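Thymine dioxygenase (Neurospora crassa, PDB 5C3Q) probably oxidises thymine at its methyl group as a 2-oxoglutarate-dependent non-haem iron dioxygenase, here holding nickel, 2-oxoglutarate and thymine in its double-stranded beta-helix core. Local coordinates at residues H195-S201 against E282-P287; Q227-L233 against D244-I248. One frame throughout, in Å; residues are numbered along the deposited sequence.

Contact 1: residues H195-S201 against E282-P287. With AKG (2-oxoglutaric acid), chain F.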
loop_
_atom_site.group_PDB
_atom_site.type_symbol
_atom_site.label_atom_id
_atom_site.label_comp_id
_atom_site.label_asym_id
_atom_site.label_seq_id
_atom_site.Cartn_x
_atom_site.Cartn_y
_atom_site.Cartn_z
ATOM N N HIS A 195 -3.361 -8.021 9.346
ATOM C CA HIS A 195 -3.743 -8.104 10.741
ATOM C C HIS A 195 -2.478 -8.091 11.591
ATOM O O HIS A 195 -1.599 -8.936 11.430
ATOM C CB HIS A 195 -4.567 -9.369 10.992
ATOM C CG HIS A 195 -4.764 -9.683 12.440
ATOM N ND1 HIS A 195 -4.431 -10.902 12.986
ATOM C CD2 HIS A 195 -5.250 -8.934 13.458
ATOM C CE1 HIS A 195 -4.710 -10.895 14.277
ATOM N NE2 HIS A 195 -5.206 -9.712 14.588
ATOM N N TYR A 196 -2.385 -7.105 12.475
ATOM C CA TYR A 196 -1.279 -7.004 13.413
ATOM C C TYR A 196 -1.825 -7.419 14.778
ATOM O O TYR A 196 -2.557 -6.655 15.401
ATOM C CB TYR A 196 -0.745 -5.571 13.459
ATOM C CG TYR A 196 -0.274 -5.028 12.125
ATOM C CD1 TYR A 196 -1.154 -4.383 11.258
ATOM C CD2 TYR A 196 1.053 -5.152 11.733
ATOM C CE1 TYR A 196 -0.721 -3.887 10.032
ATOM C CE2 TYR A 196 1.495 -4.652 10.520
ATOM C CZ TYR A 196 0.606 -4.021 9.673
ATOM O OH TYR A 196 1.057 -3.527 8.471
ATOM N N PRO A 197 -1.502 -8.645 15.238
ATOM C CA PRO A 197 -2.098 -9.143 16.484
ATOM C C PRO A 197 -1.871 -8.246 17.701
ATOM O O PRO A 197 -0.892 -7.494 17.757
ATOM C CB PRO A 197 -1.400 -10.493 16.702
ATOM C CG PRO A 197 -0.958 -10.919 15.349
ATOM C CD PRO A 197 -0.634 -9.655 14.606
ATOM N N ALA A 198 -2.789 -8.329 18.659
ATOM C CA ALA A 198 -2.618 -7.661 19.936
ATOM C C ALA A 198 -1.266 -8.067 20.496
ATOM O O ALA A 198 -0.896 -9.238 20.439
ATOM C CB ALA A 198 -3.730 -8.053 20.898
ATOM N N VAL A 199 -0.518 -7.098 21.010
ATOM C CA VAL A 199 0.821 -7.364 21.520
ATOM C C VAL A 199 1.104 -6.499 22.745
ATOM O O VAL A 199 0.724 -5.327 22.788
ATOM C CB VAL A 199 1.891 -7.140 20.423
ATOM C CG1 VAL A 199 1.795 -5.738 19.826
ATOM C CG2 VAL A 199 3.291 -7.416 20.960
ATOM N N LYS A 200 1.755 -7.092 23.744
ATOM C CA LYS A 200 2.178 -6.357 24.931
ATOM C C LYS A 200 3.270 -5.370 24.558
ATOM O O LYS A 200 4.174 -5.700 23.791
ATOM C CB LYS A 200 2.718 -7.308 25.999
ATOM C CG LYS A 200 1.678 -8.198 26.644
ATOM C CD LYS A 200 2.213 -8.761 27.953
ATOM C CE LYS A 200 1.205 -9.665 28.633
ATOM N NZ LYS A 200 1.149 -11.018 28.012
ATOM N N SER A 201 3.198 -4.164 25.112
ATOM C CA SER A 201 4.209 -3.146 24.836
ATOM C C SER A 201 5.612 -3.589 25.273
ATOM O O SER A 201 6.606 -3.158 24.686
ATOM C CB SER A 201 3.838 -1.818 25.500
ATOM O OG SER A 201 3.625 -1.984 26.889
ATOM N N GLU A 282 0.310 2.247 26.809
ATOM C CA GLU A 282 -0.619 1.228 27.290
ATOM C C GLU A 282 0.131 -0.087 27.488
ATOM O O GLU A 282 1.141 -0.340 26.827
ATOM C CB GLU A 282 -1.788 1.045 26.313
ATOM C CG GLU A 282 -1.380 0.741 24.876
ATOM C CD GLU A 282 -2.544 0.804 23.897
ATOM O OE1 GLU A 282 -3.708 0.899 24.344
ATOM O OE2 GLU A 282 -2.294 0.756 22.671
ATOM N N ASP A 283 -0.353 -0.916 28.407
ATOM C CA ASP A 283 0.281 -2.207 28.674
ATOM C C ASP A 283 0.133 -3.156 27.483
ATOM O O ASP A 283 1.074 -3.862 27.130
ATOM C CB ASP A 283 -0.300 -2.847 29.940
ATOM C CG ASP A 283 0.046 -2.068 31.202
ATOM O OD1 ASP A 283 1.092 -1.380 31.212
ATOM O OD2 ASP A 283 -0.725 -2.145 32.181
ATOM N N VAL A 284 -1.049 -3.152 26.867
ATOM C CA VAL A 284 -1.349 -4.024 25.740
ATOM C C VAL A 284 -1.860 -3.196 24.566
ATOM O O VAL A 284 -2.794 -2.401 24.713
ATOM C CB VAL A 284 -2.416 -5.074 26.113
ATOM C CG1 VAL A 284 -2.651 -6.046 24.961
ATOM C CG2 VAL A 284 -2.003 -5.838 27.363
ATOM N N HIS A 285 -1.244 -3.384 23.403
ATOM C CA HIS A 285 -1.729 -2.772 22.174
ATOM C C HIS A 285 -2.771 -3.694 21.556
ATOM O O HIS A 285 -2.478 -4.859 21.298
ATOM C CB HIS A 285 -0.577 -2.539 21.203
ATOM C CG HIS A 285 0.467 -1.613 21.736
ATOM N ND1 HIS A 285 0.195 -0.300 22.059
ATOM C CD2 HIS A 285 1.775 -1.809 22.021
ATOM C CE1 HIS A 285 1.294 0.275 22.514
ATOM N NE2 HIS A 285 2.267 -0.619 22.500
ATOM N N PRO A 286 -3.998 -3.193 21.333
ATOM C CA PRO A 286 -5.014 -4.069 20.737
ATOM C C PRO A 286 -4.671 -4.470 19.297
ATOM O O PRO A 286 -3.715 -3.948 18.728
ATOM C CB PRO A 286 -6.294 -3.220 20.767
ATOM C CG PRO A 286 -5.989 -2.026 21.608
ATOM C CD PRO A 286 -4.508 -1.832 21.567
ATOM N N PRO A 287 -5.444 -5.401 18.712
ATOM C CA PRO A 287 -5.199 -5.763 17.316
ATOM C C PRO A 287 -5.351 -4.567 16.375
ATOM O O PRO A 287 -6.251 -3.748 16.567
ATOM C CB PRO A 287 -6.285 -6.808 17.029
ATOM C CG PRO A 287 -6.698 -7.322 18.366
ATOM C CD PRO A 287 -6.576 -6.151 19.282
HETATM C C1 AKG F . 2.378 -2.356 3.393
HETATM O O1 AKG F . 3.139 -2.166 2.407
HETATM O O2 AKG F . 1.773 -3.435 3.554
HETATM C C2 AKG F . 2.203 -1.288 4.390
HETATM O O5 AKG F . 2.912 -0.286 4.341
HETATM C C3 AKG F . 1.151 -1.438 5.473
HETATM C C4 AKG F . 1.026 -0.157 6.292
HETATM C C5 AKG F . -0.077 -0.258 7.320
HETATM O O3 AKG F . -0.601 0.805 7.715
HETATM O O4 AKG F . -0.427 -1.376 7.755
#

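Contact 2: residues Q227-L233 against D244-I248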
loop_
_atom_site.group_PDB
_atom_site.type_symbol
_atom_site.label_atom_id
_atom_site.label_comp_id
_atom_site.label_asym_id
_atom_site.label_seq_id
_atom_site.Cartn_x
_atom_site.Cartn_y
_atom_site.Cartn_z
ATOM N N GLN A 227 -6.661 2.254 6.874
ATOM C CA GLN A 227 -6.248 1.893 8.232
ATOM C C GLN A 227 -7.380 2.144 9.223
ATOM O O GLN A 227 -8.215 3.031 9.015
ATOM C CB GLN A 227 -4.973 2.644 8.649
ATOM C CG GLN A 227 -5.094 4.160 8.769
ATOM C CD GLN A 227 -3.803 4.821 9.244
ATOM O OE1 GLN A 227 -2.966 4.190 9.888
ATOM N NE2 GLN A 227 -3.646 6.105 8.938
ATOM N N ASP A 228 -7.419 1.336 10.281
ATOM C CA ASP A 228 -8.334 1.568 11.397
ATOM C C ASP A 228 -7.783 2.713 12.260
ATOM O O ASP A 228 -6.886 3.436 11.826
ATOM C CB ASP A 228 -8.586 0.271 12.203
ATOM C CG ASP A 228 -7.333 -0.273 12.895
ATOM O OD1 ASP A 228 -6.298 0.428 12.986
ATOM O OD2 ASP A 228 -7.391 -1.435 13.355
ATOM N N SER A 229 -8.311 2.878 13.471
ATOM C CA SER A 229 -7.980 4.032 14.307
ATOM C C SER A 229 -6.847 3.789 15.314
ATOM O O SER A 229 -6.595 4.643 16.165
ATOM C CB SER A 229 -9.238 4.480 15.060
ATOM O OG SER A 229 -9.677 3.463 15.946
ATOM N N ARG A 230 -6.165 2.646 15.222
ATOM C CA ARG A 230 -5.131 2.285 16.210
ATOM C C ARG A 230 -3.880 3.150 16.137
ATOM O O ARG A 230 -3.295 3.481 17.166
ATOM C CB ARG A 230 -4.699 0.824 16.048
ATOM C CG ARG A 230 -5.801 -0.201 16.237
ATOM C CD ARG A 230 -6.491 -0.060 17.579
ATOM N NE ARG A 230 -7.440 -1.144 17.804
ATOM C CZ ARG A 230 -8.380 -1.144 18.744
ATOM N NH1 ARG A 230 -8.523 -0.106 19.566
ATOM N NH2 ARG A 230 -9.192 -2.185 18.858
ATOM N N GLY A 231 -3.461 3.491 14.922
ATOM C CA GLY A 231 -2.225 4.239 14.719
ATOM C C GLY A 231 -1.014 3.325 14.619
ATOM O O GLY A 231 -1.128 2.109 14.795
ATOM N N GLY A 232 0.148 3.917 14.340
ATOM C CA GLY A 232 1.395 3.169 14.198
ATOM C C GLY A 232 2.102 3.402 12.874
ATOM O O GLY A 232 3.316 3.231 12.785
ATOM N N LEU A 233 1.347 3.784 11.844
ATOM C CA LEU A 233 1.925 4.087 10.536
ATOM C C LEU A 233 2.759 5.362 10.607
ATOM O O LEU A 233 2.319 6.370 11.155
ATOM C CB LEU A 233 0.834 4.241 9.474
ATOM C CG LEU A 233 1.306 4.660 8.075
ATOM C CD1 LEU A 233 2.179 3.592 7.437
ATOM C CD2 LEU A 233 0.117 4.973 7.185
ATOM N N ASP A 244 4.433 10.331 12.547
ATOM C CA ASP A 244 3.164 9.613 12.668
ATOM C C ASP A 244 2.150 10.043 11.610
ATOM O O ASP A 244 1.859 11.225 11.470
ATOM C CB ASP A 244 2.559 9.824 14.060
ATOM C CG ASP A 244 3.336 9.107 15.148
ATOM O OD1 ASP A 244 3.674 7.922 14.958
ATOM O OD2 ASP A 244 3.605 9.725 16.196
ATOM N N ALA A 245 1.629 9.073 10.866
ATOM C CA ALA A 245 0.534 9.314 9.938
ATOM C C ALA A 245 -0.761 9.040 10.687
ATOM O O ALA A 245 -1.301 7.936 10.637
ATOM C CB ALA A 245 0.654 8.422 8.713
ATOM N N THR A 246 -1.239 10.063 11.390
ATOM C CA THR A 246 -2.425 9.966 12.235
ATOM C C THR A 246 -3.630 9.440 11.448
ATOM O O THR A 246 -3.903 9.923 10.350
ATOM C CB THR A 246 -2.770 11.347 12.819
ATOM O OG1 THR A 246 -1.581 11.932 13.367
ATOM C CG2 THR A 246 -3.840 11.245 13.908
ATOM N N PRO A 247 -4.346 8.441 11.998
ATOM C CA PRO A 247 -5.588 8.011 11.356
ATOM C C PRO A 247 -6.647 9.118 11.361
ATOM O O PRO A 247 -6.829 9.791 12.378
ATOM C CB PRO A 247 -6.045 6.832 12.223
ATOM C CG PRO A 247 -4.812 6.349 12.906
ATOM C CD PRO A 247 -3.986 7.572 13.135
ATOM N N ILE A 248 -7.306 9.318 10.221
ATOM C CA ILE A 248 -8.450 10.228 10.119
ATOM C C ILE A 248 -9.644 9.405 9.639
ATOM O O ILE A 248 -9.549 8.695 8.635
ATOM C CB ILE A 248 -8.165 11.402 9.159
ATOM C CG1 ILE A 248 -7.033 12.271 9.721
ATOM C CG2 ILE A 248 -9.419 12.248 8.946
ATOM C CD1 ILE A 248 -6.583 13.399 8.810
HETATM O O HOH W 1 -1.243 5.310 11.846
HETATM O O HOH W 2 -6.424 7.495 7.973
HETATM O O HOH W 3 -8.635 5.815 8.926
HETATM O O HOH W 4 1.227 6.502 13.844
#

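Contact 1: residues H195-S201 against E282-P287
Pro287 meets the imidazole of His195 at its edge, CB lying in the ring plane 3.9 Å from His195 NE2; the N of Pro197 sits over one face near its rim, and Tyr289 stacks on the imidazole. Val199 O and Ser201 CB lie obliquely to the His285 ring, NE2 coming 3.6 Å from Ser201 CB. The other ring nitrogen, ND1, donates to Glu282 OE2 (2.8 Å), using the anti side of the carboxylate, while Glu277 takes NE2, which fixes the rotation of the ring. With CG anti to its carbonyl carbon (chi1 -58°), the phenol of Tyr196 leads away from 282-287 and its OH donates to O4 of 2-oxoglutarate at 2.7 Å, the oxygen lying near the ring plane. Between the backbones, Val199 and His285 form an antiparallel hydrogen-bonded pair, His285 N to Val199 O measuring 2.8 Å. Lys200 and Val284 form the next, non-hydrogen-bonded pair, and Ser201 N donates to Asp283 O (2.9 Å). This pairing joins the end of strand 190-200 to the start of strand 284-295 in the major sheet, where strand 121-125 flanks 190-200 and its Glu121 binds His195 ND1.

Contact 2: residues Q227-L233 against D244-I248
Ala245 N donates to Leu233 O at 2.8 Å, nearly straight at 168°, tying together two segments that otherwise run as irregular loops. Beside this bond the Ala245 methyl packs on Leu233, whose CD2 branch approaches to 3.8 Å. With CG anti to the backbone N (chi1 176°), the isobutyl group of Leu233 lies beside its own carbonyl carbon, and it also touches 2-oxoglutarate. Pro247 is the wedge of the other half: its CB and CG press on the Asp228 carbonyl, CB coming 3.5 Å from Asp228 O, and CG reaches to 3.7 Å from Gly231 N. Gln227 crosses this ring at about a right angle. Its chain, extended beyond CG, brings NE2 to Ala245 O in a weak hydrogen bond of 3.4 Å, while OE1 accepts from Arg288, which binds 2-oxoglutarate. Gln227 is thus a second-shell residue that probably helps orient that arginine.

The loops link the two sheets of the double-stranded beta-helix: 227-233 leads from strand 222-227 to 233-236, and 244-248 from 242-244 toward 251-256. An Asx turn shapes the first, Asp228 OD1 accepting from Arg230 N, which stands well above the carboxylate plane, while OD2 accepts from the backbone N of Tyr289. Gly231 and Gly232 then take positive phi, as the chain turns toward Leu233.

Four waters fill in the polar seam. One accepts from Leu233 N (3.0 Å) and lies within bonding distance of Gln227 OE1 and Ala245 O; another joins Gln227 NE2 to Ile248 N. A third donates to the carbonyls of both Gln227 and Ile248. The fourth accepts from Gly232 N, 2.8 Å away, near Leu233 O and Asp244 OD1, the latter also bonded by Gln234.

Contacts 1 and 2 lie with their centres 14 Å apart, and contact 2 falls between the two segments of contact 1 in sequence. They touch directly: Arg230 NE probably donates a hydrogen bond to Pro287 O (3.1 Å), and its CZ packs 3.6 Å from Pro286 CB. Both reach 2-oxoglutarate, through Tyr196 in 195-201 and Leu233 in 227-233. Arg288, next in the chain after 282-287, ties them further, binding the ligand while its side chain lies about 3 Å, at the nearest atoms, from those of Tyr196 and Gln227. Leu233 comes closer to the nickel ion, its side chain about 6 Å away at the nearest atom against about 8 Å for Tyr196.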